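Local coordinates for 2-oxoadipate dioxygenase/decarboxylase, chloroplastic/amyloplastic (Oryza sativa, PDB 6W1K), which converts 2-oxoadipate and O2 into (R)-2-hydroxyglutarate and CO2, an iron(II)-dependent decarboxylation and hydroxylation in plant lysine catabolism, at residues 224-228 with 301-305; 33-37 with 263-267; 210-214 with 229-233; 243-248 with 305-311. All coordinates share one frame. Residue numbers count along the deposited sequence, not the author numbering.

Contact 1: 224-228 with 301-305; sequences LNSEG and KIFES. With OOG (2-oxoadipic acid), chain F.
This is a polar docking, through one asparagine side chain, of the loop between helix 210-219 and strand 232-233 onto the C-terminal end of helix 296-302, partly buried. The loop 224-228 is irregular, and 301-305 runs from the helix into a 3-10 turn, with Glu-304 N bonded to Lys-301 O and Ser-305 N to Ile-302 O. CA atoms come closest at Asn-225 and Ser-305 (5.6 Å) and at Glu-227 and Lys-301 (6.1 Å). Asn-225, chi1 t, points toward the turn and works with both ends of its amide. ND2 donates to Ser-305 OG at 2.9 Å and to Lys-301 O at 3.1 Å, while OD1 accepts from Glu-227 N at 2.8 Å, closing an Asx turn. Ser-305 OG in turn bonds Ile-302 O at 2.9 Å and also meets Ser-243. The far side of this turn faces the active site: Ile-302 and Phe-303 point away from the loop and line the 2-oxoadipate pocket, with Phe-303 CE1 3.2 Å from C1 of the ligand, whose C3 lies over one ring face. Toward the surface, Glu-227 CG packs on Lys-301 CD at 3.9 Å. Two like charges come near each other, Glu-227 OE1 and Glu-304 OE1 at 4.3 Å, and Glu-304 has a salt bridge to Lys-95. Gly-228 follows with positive phi (72°), its N 4.5 Å from Lys-301 CD.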
loop_
_atom_site.group_PDB
_atom_site.type_symbol
_atom_site.label_atom_id
_atom_site.label_comp_id
_atom_site.label_asym_id
_atom_site.label_seq_id
_atom_site.Cartn_x
_atom_site.Cartn_y
_atom_site.Cartn_z
ATOM N N LEU A 224 -11.621 -11.934 -3.601
ATOM C CA LEU A 224 -10.336 -11.455 -4.066
ATOM C C LEU A 224 -10.475 -10.674 -5.370
ATOM O O LEU A 224 -11.319 -10.983 -6.208
ATOM C CB LEU A 224 -9.392 -12.640 -4.277
ATOM C CG LEU A 224 -9.089 -13.455 -3.015
ATOM C CD1 LEU A 224 -8.250 -14.692 -3.321
ATOM C CD2 LEU A 224 -8.380 -12.589 -2.000
ATOM N N ASN A 225 -9.603 -9.678 -5.546
ATOM C CA ASN A 225 -9.481 -8.975 -6.822
ATOM C C ASN A 225 -9.327 -9.974 -7.964
ATOM O O ASN A 225 -8.363 -10.743 -7.993
ATOM C CB ASN A 225 -8.269 -8.033 -6.769
ATOM C CG ASN A 225 -8.079 -7.242 -8.049
ATOM O OD1 ASN A 225 -8.607 -7.606 -9.089
ATOM N ND2 ASN A 225 -7.324 -6.148 -7.974
ATOM N N SER A 226 -10.257 -9.913 -8.924
ATOM C CA SER A 226 -10.362 -10.855 -10.033
ATOM C C SER A 226 -9.580 -10.446 -11.269
ATOM O O SER A 226 -9.493 -11.241 -12.209
ATOM C CB SER A 226 -11.839 -11.026 -10.469
ATOM O OG SER A 226 -12.324 -9.899 -11.192
ATOM N N GLU A 227 -9.078 -9.221 -11.334
ATOM C CA GLU A 227 -8.570 -8.693 -12.593
ATOM C C GLU A 227 -7.186 -9.268 -12.838
ATOM O O GLU A 227 -6.306 -9.124 -11.992
ATOM C CB GLU A 227 -8.517 -7.169 -12.571
ATOM C CG GLU A 227 -8.286 -6.532 -13.954
ATOM C CD GLU A 227 -9.286 -6.986 -15.041
ATOM O OE1 GLU A 227 -10.527 -6.950 -14.820
ATOM O OE2 GLU A 227 -8.811 -7.374 -16.136
ATOM N N GLY A 228 -6.987 -9.898 -13.995
ATOM C CA GLY A 228 -5.736 -10.597 -14.231
ATOM C C GLY A 228 -5.576 -11.878 -13.443
ATOM O O GLY A 228 -4.445 -12.336 -13.235
ATOM N N LYS A 301 -2.549 -4.277 -12.005
ATOM C CA LYS A 301 -3.842 -4.915 -11.783
ATOM C C LYS A 301 -4.296 -4.802 -10.333
ATOM O O LYS A 301 -5.501 -4.776 -10.057
ATOM C CB LYS A 301 -3.770 -6.387 -12.201
ATOM C CG LYS A 301 -3.343 -6.625 -13.664
ATOM C CD LYS A 301 -4.475 -6.231 -14.647
ATOM C CE LYS A 301 -4.033 -6.318 -16.129
ATOM N NZ LYS A 301 -3.943 -4.972 -16.785
ATOM N N ILE A 302 -3.356 -4.687 -9.404
ATOM C CA ILE A 302 -3.707 -4.561 -7.995
ATOM C C ILE A 302 -4.308 -3.193 -7.718
ATOM O O ILE A 302 -5.167 -3.065 -6.840
ATOM C CB ILE A 302 -2.465 -4.831 -7.118
ATOM C CG1 ILE A 302 -2.030 -6.286 -7.282
ATOM C CG2 ILE A 302 -2.737 -4.561 -5.637
ATOM C CD1 ILE A 302 -0.668 -6.607 -6.673
ATOM N N PHE A 303 -3.911 -2.160 -8.490
ATOM C CA PHE A 303 -4.540 -0.843 -8.357
ATOM C C PHE A 303 -6.060 -0.945 -8.476
ATOM O O PHE A 303 -6.792 -0.105 -7.944
ATOM C CB PHE A 303 -4.046 0.145 -9.440
ATOM C CG PHE A 303 -2.745 0.836 -9.109
ATOM C CD1 PHE A 303 -2.642 1.679 -8.004
ATOM C CD2 PHE A 303 -1.633 0.655 -9.912
ATOM C CE1 PHE A 303 -1.447 2.310 -7.700
ATOM C CE2 PHE A 303 -0.421 1.276 -9.607
ATOM C CZ PHE A 303 -0.332 2.108 -8.501
ATOM N N GLU A 304 -6.542 -1.945 -9.198
ATOM C CA GLU A 304 -7.955 -2.052 -9.494
ATOM C C GLU A 304 -8.758 -2.693 -8.367
ATOM O O GLU A 304 -9.988 -2.828 -8.493
ATOM C CB GLU A 304 -8.119 -2.811 -10.814
ATOM C CG GLU A 304 -7.523 -2.022 -11.993
ATOM C CD GLU A 304 -7.806 -2.631 -13.347
ATOM O OE1 GLU A 304 -8.923 -3.166 -13.530
ATOM O OE2 GLU A 304 -6.906 -2.564 -14.223
ATOM N N SER A 305 -8.118 -3.027 -7.251
ATOM C CA SER A 305 -8.854 -3.491 -6.082
ATOM C C SER A 305 -9.861 -2.460 -5.597
ATOM O O SER A 305 -10.846 -2.831 -4.954
ATOM C CB SER A 305 -7.875 -3.828 -4.968
ATOM O OG SER A 305 -6.949 -4.808 -5.419
HETATM C C2 OOG F . -0.862 0.362 -4.984
HETATM C C3 OOG F . -0.985 -0.863 -5.891
HETATM C C4 OOG F . 0.405 -1.419 -6.220
HETATM C C6 OOG F . 1.761 -3.530 -5.372
HETATM O O4 OOG F . 2.338 -3.667 -6.480
HETATM O O3 OOG F . 1.851 -4.432 -4.510
HETATM C C5 OOG F . 0.954 -2.272 -5.075
HETATM C C1 OOG F . -2.205 1.088 -4.814
HETATM O O1 OOG F . -2.232 2.202 -4.421
HETATM O O2 OOG F . -3.416 0.461 -5.111
HETATM O O5 OOG F . 0.762 -1.965 -3.952
#

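Contact 2: 33-37 with 263-267; sequences YLSRN and RSYIE. With NI (nickel (II) ion), chain E; OOG (2-oxoadipic acid), chain F.
In this vicinal-oxygen-chelate (glyoxalase-clan) fold, the C-terminal end of helix 16-36 packs against strand 258-271, which carries part of the metal site. CA atoms approach most closely at Asn-37 and Ser-264, 6.4 Å apart. Two hydrogen bonds join the segments. Tyr-33, chi1 t, reaches the strand with its hydroxyl, OH donating to Tyr-265 O at 2.7 Å; Ser-264 N donates to Asn-37 OD1 at 2.7 Å. Asn-37, chi1 m, also turns ND2 back to Tyr-33 O at 2.8 Å, so one amide ties the helix end to the strand. Packing adds the ring edge of Tyr-33, with CE2 3.8 Å from Ser-264 CB and OH 3.4 Å from Ile-266 CB. The guanidinium groups of Arg-36 and Arg-263 stack flat despite like charge, centres 4.2 Å apart and planes at 11°; Arg-263 also bonds Asn-189. The ligand lies on the other side of the strand from the helix: Tyr-265 points away from 33-37 and donates OH to O2 of 2-oxoadipate at 2.8 Å. With His-59 and His-195, Glu-267 binds the nickel in the Fe(2+) site, OE1 at 1.9 Å, while 2-oxoadipate chelates the metal through O5 at 2.1 Å and O3 at 2.4 Å.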
loop_
_atom_site.group_PDB
_atom_site.type_symbol
_atom_site.label_atom_id
_atom_site.label_comp_id
_atom_site.label_asym_id
_atom_site.label_seq_id
_atom_site.Cartn_x
_atom_site.Cartn_y
_atom_site.Cartn_z
ATOM N N TYR A 33 -6.716 2.836 9.449
ATOM C CA TYR A 33 -7.018 1.810 8.445
ATOM C C TYR A 33 -7.943 0.731 8.978
ATOM O O TYR A 33 -8.955 0.392 8.354
ATOM C CB TYR A 33 -5.693 1.211 7.998
ATOM C CG TYR A 33 -5.690 -0.019 7.133
ATOM C CD1 TYR A 33 -5.225 -1.221 7.646
ATOM C CD2 TYR A 33 -6.030 0.049 5.769
ATOM C CE1 TYR A 33 -5.129 -2.341 6.871
ATOM C CE2 TYR A 33 -5.964 -1.087 4.973
ATOM C CZ TYR A 33 -5.475 -2.267 5.540
ATOM O OH TYR A 33 -5.362 -3.395 4.799
ATOM N N LEU A 34 -7.605 0.155 10.121
ATOM C CA LEU A 34 -8.454 -0.906 10.662
ATOM C C LEU A 34 -9.830 -0.402 11.081
ATOM O O LEU A 34 -10.820 -1.137 10.954
ATOM C CB LEU A 34 -7.751 -1.572 11.853
ATOM C CG LEU A 34 -6.438 -2.292 11.549
ATOM C CD1 LEU A 34 -5.807 -2.826 12.811
ATOM C CD2 LEU A 34 -6.670 -3.427 10.608
ATOM N N SER A 35 -9.931 0.832 11.584
ATOM C CA SER A 35 -11.232 1.351 11.997
ATOM C C SER A 35 -12.166 1.605 10.815
ATOM O O SER A 35 -13.388 1.680 11.001
ATOM C CB SER A 35 -11.021 2.631 12.820
ATOM O OG SER A 35 -10.650 3.724 12.008
ATOM N N ARG A 36 -11.639 1.734 9.603
ATOM C CA ARG A 36 -12.483 2.021 8.448
ATOM C C ARG A 36 -12.603 0.862 7.476
ATOM O O ARG A 36 -13.349 0.975 6.482
ATOM C CB ARG A 36 -11.939 3.215 7.650
ATOM C CG ARG A 36 -11.901 4.571 8.331
ATOM C CD ARG A 36 -11.120 5.514 7.380
ATOM N NE ARG A 36 -11.337 6.908 7.634
ATOM C CZ ARG A 36 -10.582 7.865 7.124
ATOM N NH1 ARG A 36 -9.537 7.576 6.339
ATOM N NH2 ARG A 36 -10.868 9.109 7.424
ATOM N N ASN A 37 -11.890 -0.227 7.718
ATOM C CA ASN A 37 -11.813 -1.357 6.795
ATOM C C ASN A 37 -12.074 -2.654 7.546
ATOM O O ASN A 37 -11.136 -3.394 7.894
ATOM C CB ASN A 37 -10.462 -1.363 6.083
ATOM C CG ASN A 37 -10.298 -0.152 5.189
ATOM O OD1 ASN A 37 -10.730 -0.177 4.038
ATOM N ND2 ASN A 37 -9.749 0.938 5.738
ATOM N N ARG A 263 -13.114 2.586 0.230
ATOM C CA ARG A 263 -12.057 2.739 1.223
ATOM C C ARG A 263 -10.874 1.879 0.763
ATOM O O ARG A 263 -10.506 1.901 -0.424
ATOM C CB ARG A 263 -12.570 2.390 2.621
ATOM C CG ARG A 263 -13.635 3.385 3.157
ATOM C CD ARG A 263 -13.070 4.779 3.318
ATOM N NE ARG A 263 -13.810 5.619 4.245
ATOM C CZ ARG A 263 -13.605 6.926 4.381
ATOM N NH1 ARG A 263 -12.695 7.543 3.629
ATOM N NH2 ARG A 263 -14.314 7.620 5.258
ATOM N N SER A 264 -10.260 1.145 1.673
ATOM C CA SER A 264 -8.994 0.476 1.401
ATOM C C SER A 264 -9.205 -1.026 1.331
ATOM O O SER A 264 -10.317 -1.540 1.455
ATOM C CB SER A 264 -7.972 0.851 2.465
ATOM O OG SER A 264 -7.737 2.247 2.421
ATOM N N TYR A 265 -8.109 -1.739 1.101
ATOM C CA TYR A 265 -8.146 -3.177 0.924
ATOM C C TYR A 265 -6.912 -3.742 1.595
ATOM O O TYR A 265 -6.142 -3.012 2.227
ATOM C CB TYR A 265 -8.213 -3.564 -0.552
ATOM C CG TYR A 265 -7.015 -3.166 -1.416
ATOM C CD1 TYR A 265 -6.969 -1.926 -2.029
ATOM C CD2 TYR A 265 -5.960 -4.038 -1.647
ATOM C CE1 TYR A 265 -5.927 -1.550 -2.828
ATOM C CE2 TYR A 265 -4.893 -3.659 -2.454
ATOM C CZ TYR A 265 -4.891 -2.406 -3.038
ATOM O OH TYR A 265 -3.865 -1.988 -3.850
ATOM N N ILE A 266 -6.741 -5.055 1.508
ATOM C CA ILE A 266 -5.560 -5.702 2.065
ATOM C C ILE A 266 -4.969 -6.629 1.009
ATOM O O ILE A 266 -5.699 -7.259 0.234
ATOM C CB ILE A 266 -5.886 -6.454 3.383
ATOM C CG1 ILE A 266 -4.597 -7.018 3.999
ATOM C CG2 ILE A 266 -6.913 -7.582 3.184
ATOM C CD1 ILE A 266 -4.718 -7.481 5.490
ATOM N N GLU A 267 -3.642 -6.694 0.965
ATOM C CA GLU A 267 -2.927 -7.505 -0.007
ATOM C C GLU A 267 -2.170 -8.616 0.720
ATOM O O GLU A 267 -1.931 -8.557 1.937
ATOM C CB GLU A 267 -1.999 -6.610 -0.848
ATOM C CG GLU A 267 -1.189 -7.329 -1.887
ATOM C CD GLU A 267 -0.008 -6.497 -2.377
ATOM O OE1 GLU A 267 -0.202 -5.297 -2.627
ATOM O OE2 GLU A 267 1.120 -7.035 -2.509
HETATM NI NI NI E . 0.711 -3.625 -2.622
HETATM C C2 OOG F . -0.862 0.362 -4.984
HETATM C C3 OOG F . -0.985 -0.863 -5.891
HETATM C C4 OOG F . 0.405 -1.419 -6.220
HETATM C C6 OOG F . 1.761 -3.530 -5.372
HETATM O O4 OOG F . 2.338 -3.667 -6.480
HETATM O O3 OOG F . 1.851 -4.432 -4.510
HETATM C C5 OOG F . 0.954 -2.272 -5.075
HETATM C C1 OOG F . -2.205 1.088 -4.814
HETATM O O1 OOG F . -2.232 2.202 -4.421
HETATM O O2 OOG F . -3.416 0.461 -5.111
HETATM O O5 OOG F . 0.762 -1.965 -3.952
#

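Contact 3: 210-214 with 229-233; sequences INKFN and GILKV
Leu-231 is the side chain to place first: with chi1 t and chi2 p it points at helix 210-219 and sets its two methyls against the first turn. CD1 lies 3.9 Å from Ile-210 CG2 and 4.0 Å from Asn-214 ND2, and CD2 is 3.4 Å from Asn-211 OD1. Ile-210, extended as t,t, points toward Leu-231 and also touches Gln-240 and Ser-242 of the next strand. Asn-211 (chi1 m) leaves the helix sideways, but its amide bends back over the leucine. Asn-214, chi1 m, presents ND2 to Ile-230 CD1 at 4.2 Å; its OD1 is hydrogen-bonded to Ser-242. Ile-230 takes chi1 p and chi2 t. The grip between these segments is thus van der Waals packing. The helix is regular, Asn-214 N bonding Ile-210 O at 2.8 Å, and the CA pairs Asn-211 with Leu-231 (7.9 Å) and Asn-214 with Ile-230 (8.1 Å) set the spacing. On the other segment Lys-232 folds back out of reach of the helix, NZ donating to Gly-229 O at 2.7 Å and also bonding Glu-227 O. The helix packs on the residues leading into strand 232-233. With 248-252 as an extra strand before 258-271, the order 195-199, this helix, 232-233, 239-243, 258-271 is consistent with the beta-alpha-beta-beta-beta module of vicinal-oxygen-chelate proteins.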
loop_
_atom_site.group_PDB
_atom_site.type_symbol
_atom_site.label_atom_id
_atom_site.label_comp_id
_atom_site.label_asym_id
_atom_site.label_seq_id
_atom_site.Cartn_x
_atom_site.Cartn_y
_atom_site.Cartn_z
ATOM N N ILE A 210 0.804 -19.061 -0.877
ATOM C CA ILE A 210 -0.204 -18.043 -1.187
ATOM C C ILE A 210 -1.432 -18.666 -1.847
ATOM O O ILE A 210 -2.556 -18.174 -1.675
ATOM C CB ILE A 210 0.409 -16.928 -2.059
ATOM C CG1 ILE A 210 -0.566 -15.739 -2.130
ATOM C CG2 ILE A 210 0.807 -17.469 -3.398
ATOM C CD1 ILE A 210 0.121 -14.425 -2.484
ATOM N N ASN A 211 -1.257 -19.754 -2.593
ATOM C CA ASN A 211 -2.412 -20.414 -3.194
ATOM C C ASN A 211 -3.333 -20.978 -2.121
ATOM O O ASN A 211 -4.563 -20.853 -2.216
ATOM C CB ASN A 211 -1.960 -21.510 -4.152
ATOM C CG ASN A 211 -1.615 -20.975 -5.534
ATOM O OD1 ASN A 211 -2.309 -20.106 -6.069
ATOM N ND2 ASN A 211 -0.539 -21.495 -6.120
ATOM N N LYS A 212 -2.748 -21.540 -1.078
ATOM C CA LYS A 212 -3.493 -22.035 0.093
ATOM C C LYS A 212 -4.082 -20.827 0.817
ATOM O O LYS A 212 -5.216 -20.901 1.241
ATOM C CB LYS A 212 -2.584 -22.802 1.048
ATOM C CG LYS A 212 -2.732 -24.310 1.001
ATOM C CD LYS A 212 -2.013 -24.932 -0.153
ATOM C CE LYS A 212 -2.045 -26.447 -0.118
ATOM N NZ LYS A 212 -1.199 -26.988 0.969
ATOM N N PHE A 213 -3.320 -19.743 0.945
ATOM C CA PHE A 213 -3.808 -18.538 1.604
ATOM C C PHE A 213 -5.047 -17.991 0.895
ATOM O O PHE A 213 -6.047 -17.658 1.535
ATOM C CB PHE A 213 -2.724 -17.456 1.650
ATOM C CG PHE A 213 -3.091 -16.297 2.528
ATOM C CD1 PHE A 213 -2.630 -16.237 3.836
ATOM C CD2 PHE A 213 -3.938 -15.279 2.066
ATOM C CE1 PHE A 213 -2.985 -15.201 4.659
ATOM C CE2 PHE A 213 -4.311 -14.254 2.899
ATOM C CZ PHE A 213 -3.814 -14.201 4.198
ATOM N N ASN A 214 -4.996 -17.906 -0.434
ATOM C CA ASN A 214 -6.142 -17.396 -1.182
ATOM C C ASN A 214 -7.395 -18.223 -0.922
ATOM O O ASN A 214 -8.493 -17.669 -0.759
ATOM C CB ASN A 214 -5.821 -17.370 -2.673
ATOM C CG ASN A 214 -4.915 -16.226 -3.042
ATOM O OD1 ASN A 214 -4.664 -15.329 -2.235
ATOM N ND2 ASN A 214 -4.389 -16.260 -4.253
ATOM N N GLY A 229 -6.679 -12.477 -13.014
ATOM C CA GLY A 229 -6.641 -13.611 -12.123
ATOM C C GLY A 229 -6.512 -13.197 -10.670
ATOM O O GLY A 229 -6.102 -12.086 -10.334
ATOM N N ILE A 230 -6.869 -14.126 -9.786
ATOM C CA ILE A 230 -6.770 -13.817 -8.368
ATOM C C ILE A 230 -5.321 -13.777 -7.904
ATOM O O ILE A 230 -5.034 -13.190 -6.859
ATOM C CB ILE A 230 -7.580 -14.818 -7.525
ATOM C CG1 ILE A 230 -7.147 -16.259 -7.808
ATOM C CG2 ILE A 230 -9.101 -14.654 -7.807
ATOM C CD1 ILE A 230 -7.625 -17.242 -6.742
ATOM N N LEU A 231 -4.401 -14.370 -8.650
ATOM C CA LEU A 231 -2.992 -14.417 -8.271
ATOM C C LEU A 231 -2.166 -13.775 -9.377
ATOM O O LEU A 231 -2.071 -14.317 -10.481
ATOM C CB LEU A 231 -2.539 -15.857 -8.027
ATOM C CG LEU A 231 -1.108 -15.988 -7.501
ATOM C CD1 LEU A 231 -0.993 -15.364 -6.103
ATOM C CD2 LEU A 231 -0.693 -17.454 -7.500
ATOM N N LYS A 232 -1.570 -12.630 -9.076
ATOM C CA LYS A 232 -0.674 -11.952 -10.002
ATOM C C LYS A 232 0.739 -12.481 -9.798
ATOM O O LYS A 232 1.286 -12.388 -8.693
ATOM C CB LYS A 232 -0.711 -10.440 -9.768
ATOM C CG LYS A 232 -1.980 -9.763 -10.288
ATOM C CD LYS A 232 -3.194 -10.118 -9.455
ATOM C CE LYS A 232 -4.291 -9.077 -9.614
ATOM N NZ LYS A 232 -5.643 -9.595 -9.281
ATOM N N VAL A 233 1.343 -12.965 -10.869
ATOM C CA VAL A 233 2.662 -13.575 -10.826
ATOM C C VAL A 233 3.600 -12.775 -11.718
ATOM O O VAL A 233 3.306 -12.550 -12.899
ATOM C CB VAL A 233 2.625 -15.048 -11.277
ATOM C CG1 VAL A 233 4.041 -15.589 -11.321
ATOM C CG2 VAL A 233 1.723 -15.884 -10.372
#

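Contact 4: 243-248 with 305-311; sequences STVADS and STSNDQL
Leu-311 lies over Val-245 and Ala-246, its CD1 3.7 Å from Val-245 CG1 and 4.1 Å from Ala-246 CB, while CD2 reaches Ser-248 OG at 3.3 Å. With chi1 m and chi2 p, its end comes nearer than its sideways CA-to-CB bond suggests. Val-245 CG1 also sits 3.6 Å from Gln-310 O, and Ala-246 CB 3.7 Å from Thr-306 CG2. The polar part lies at Ser-305: Ala-246 N donates to Ser-305 O at 3.0 Å, nearly straight at 169°, and the hydroxyls Ser-243 OG and Ser-305 OG are hydrogen-bonded at 2.6 Å. CA pairs Val-245 with Ser-305 (4.9 Å) and Ala-246 with Thr-306 (5.2 Å) fix the register along the extended link. Ser-307 is the N-cap of helix 308-311, its OG accepting a weak bond from Gln-310 N at 3.4 Å. The CA-to-CB bond of Thr-306 points away from 243-248, and its OG1 is hydrogen-bonded to the substrate-binding Arg-63. The C-terminal tail is thereby laid across the connection between strands 239-243 and 248-252, both paired with strand 258-271.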
loop_
_atom_site.group_PDB
_atom_site.type_symbol
_atom_site.label_atom_id
_atom_site.label_comp_id
_atom_site.label_asym_id
_atom_site.label_seq_id
_atom_site.Cartn_x
_atom_site.Cartn_y
_atom_site.Cartn_z
ATOM N N SER A 243 -5.059 -9.776 -3.558
ATOM C CA SER A 243 -5.614 -8.655 -2.804
ATOM C C SER A 243 -7.125 -8.819 -2.712
ATOM O O SER A 243 -7.745 -9.400 -3.600
ATOM C CB SER A 243 -5.318 -7.292 -3.442
ATOM O OG SER A 243 -5.965 -7.144 -4.683
ATOM N N THR A 244 -7.712 -8.302 -1.629
ATOM C CA THR A 244 -9.156 -8.290 -1.509
ATOM C C THR A 244 -9.723 -7.144 -2.337
ATOM O O THR A 244 -9.028 -6.179 -2.676
ATOM C CB THR A 244 -9.608 -8.126 -0.056
ATOM O OG1 THR A 244 -9.006 -6.955 0.504
ATOM C CG2 THR A 244 -9.266 -9.343 0.783
ATOM N N VAL A 245 -11.000 -7.278 -2.678
ATOM C CA VAL A 245 -11.780 -6.141 -3.142
ATOM C C VAL A 245 -11.958 -5.164 -1.990
ATOM O O VAL A 245 -12.305 -5.557 -0.867
ATOM C CB VAL A 245 -13.130 -6.623 -3.690
ATOM C CG1 VAL A 245 -13.983 -5.442 -4.149
ATOM C CG2 VAL A 245 -12.898 -7.613 -4.834
ATOM N N ALA A 246 -11.722 -3.882 -2.271
ATOM C CA ALA A 246 -11.780 -2.853 -1.257
ATOM C C ALA A 246 -13.155 -2.816 -0.600
ATOM O O ALA A 246 -14.180 -3.115 -1.223
ATOM C CB ALA A 246 -11.457 -1.483 -1.862
ATOM N N ASP A 247 -13.160 -2.471 0.686
ATOM C CA ASP A 247 -14.392 -2.146 1.376
ATOM C C ASP A 247 -15.003 -0.863 0.813
ATOM O O ASP A 247 -14.324 -0.017 0.226
ATOM C CB ASP A 247 -14.148 -1.981 2.874
ATOM C CG ASP A 247 -14.057 -3.320 3.596
ATOM O OD1 ASP A 247 -14.789 -4.265 3.229
ATOM O OD2 ASP A 247 -13.240 -3.435 4.531
ATOM N N SER A 248 -16.312 -0.747 0.978
ATOM C CA SER A 248 -17.033 0.481 0.662
ATOM C C SER A 248 -17.632 1.095 1.917
ATOM O O SER A 248 -17.919 0.409 2.900
ATOM C CB SER A 248 -18.146 0.204 -0.358
ATOM O OG SER A 248 -17.587 -0.174 -1.602
ATOM N N SER A 305 -8.118 -3.027 -7.251
ATOM C CA SER A 305 -8.854 -3.491 -6.082
ATOM C C SER A 305 -9.861 -2.460 -5.597
ATOM O O SER A 305 -10.846 -2.831 -4.954
ATOM C CB SER A 305 -7.875 -3.828 -4.968
ATOM O OG SER A 305 -6.949 -4.808 -5.419
ATOM N N THR A 306 -9.652 -1.189 -5.906
ATOM C CA THR A 306 -10.572 -0.149 -5.501
ATOM C C THR A 306 -11.505 0.277 -6.620
ATOM O O THR A 306 -12.333 1.175 -6.398
ATOM C CB THR A 306 -9.810 1.090 -4.993
ATOM O OG1 THR A 306 -8.785 1.455 -5.933
ATOM C CG2 THR A 306 -9.203 0.856 -3.612
ATOM N N SER A 307 -11.407 -0.347 -7.799
ATOM C CA SER A 307 -12.186 0.092 -8.953
ATOM C C SER A 307 -13.650 -0.296 -8.819
ATOM O O SER A 307 -14.002 -1.308 -8.208
ATOM C CB SER A 307 -11.658 -0.515 -10.256
ATOM O OG SER A 307 -11.911 -1.918 -10.321
ATOM N N ASN A 308 -14.507 0.480 -9.477
ATOM C CA ASN A 308 -15.941 0.240 -9.350
ATOM C C ASN A 308 -16.316 -1.126 -9.907
ATOM O O ASN A 308 -17.227 -1.784 -9.384
ATOM C CB ASN A 308 -16.718 1.348 -10.046
ATOM C CG ASN A 308 -18.175 1.348 -9.674
ATOM O OD1 ASN A 308 -19.038 1.104 -10.520
ATOM N ND2 ASN A 308 -18.470 1.618 -8.397
ATOM N N ASP A 309 -15.614 -1.584 -10.947
ATOM C CA ASP A 309 -15.948 -2.881 -11.533
ATOM C C ASP A 309 -15.685 -4.021 -10.555
ATOM O O ASP A 309 -16.474 -4.967 -10.466
ATOM C CB ASP A 309 -15.162 -3.104 -12.825
ATOM C CG ASP A 309 -15.718 -4.263 -13.657
ATOM O OD1 ASP A 309 -16.928 -4.242 -14.016
ATOM O OD2 ASP A 309 -14.935 -5.193 -13.959
ATOM N N GLN A 310 -14.576 -3.960 -9.814
ATOM C CA GLN A 310 -14.352 -4.971 -8.786
ATOM C C GLN A 310 -15.344 -4.830 -7.630
ATOM O O GLN A 310 -15.912 -5.826 -7.171
ATOM C CB GLN A 310 -12.909 -4.894 -8.289
ATOM C CG GLN A 310 -11.920 -5.438 -9.323
ATOM C CD GLN A 310 -12.079 -6.932 -9.589
ATOM O OE1 GLN A 310 -12.092 -7.742 -8.668
ATOM N NE2 GLN A 310 -12.192 -7.303 -10.863
ATOM N N LEU A 311 -15.578 -3.607 -7.148
ATOM C CA LEU A 311 -16.471 -3.439 -6.001
ATOM C C LEU A 311 -17.900 -3.898 -6.298
ATOM O O LEU A 311 -18.617 -4.321 -5.382
ATOM C CB LEU A 311 -16.475 -1.970 -5.554
ATOM C CG LEU A 311 -15.430 -1.550 -4.513
ATOM C CD1 LEU A 311 -14.061 -1.872 -4.963
ATOM C CD2 LEU A 311 -15.560 -0.059 -4.260
#

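From the N terminus, contact 2 opens at helix 16-36 and closes at 263-267, a loop of over two hundred residues that holds both metal-binding histidines. Contact 3, a short closure from helix 210-219 to 229-233, is nested inside it. Contact 1 opens within contact 3's loop and closes only at 301-305, crossing contacts 2 and 3. Contact 4 opens at 243-248, after contact 3 has closed, and crosses contacts 1 and 2. Contacts 1 and 4 share Ser-305, so the C-terminal turn is held from two loops, while Tyr-265 of contact 2 touches Ile-302 and Ser-305. Contact 2 ties in the N-terminal helix, contacts 1 and 4 the C-terminal tail, and contact 3 helix 210-219.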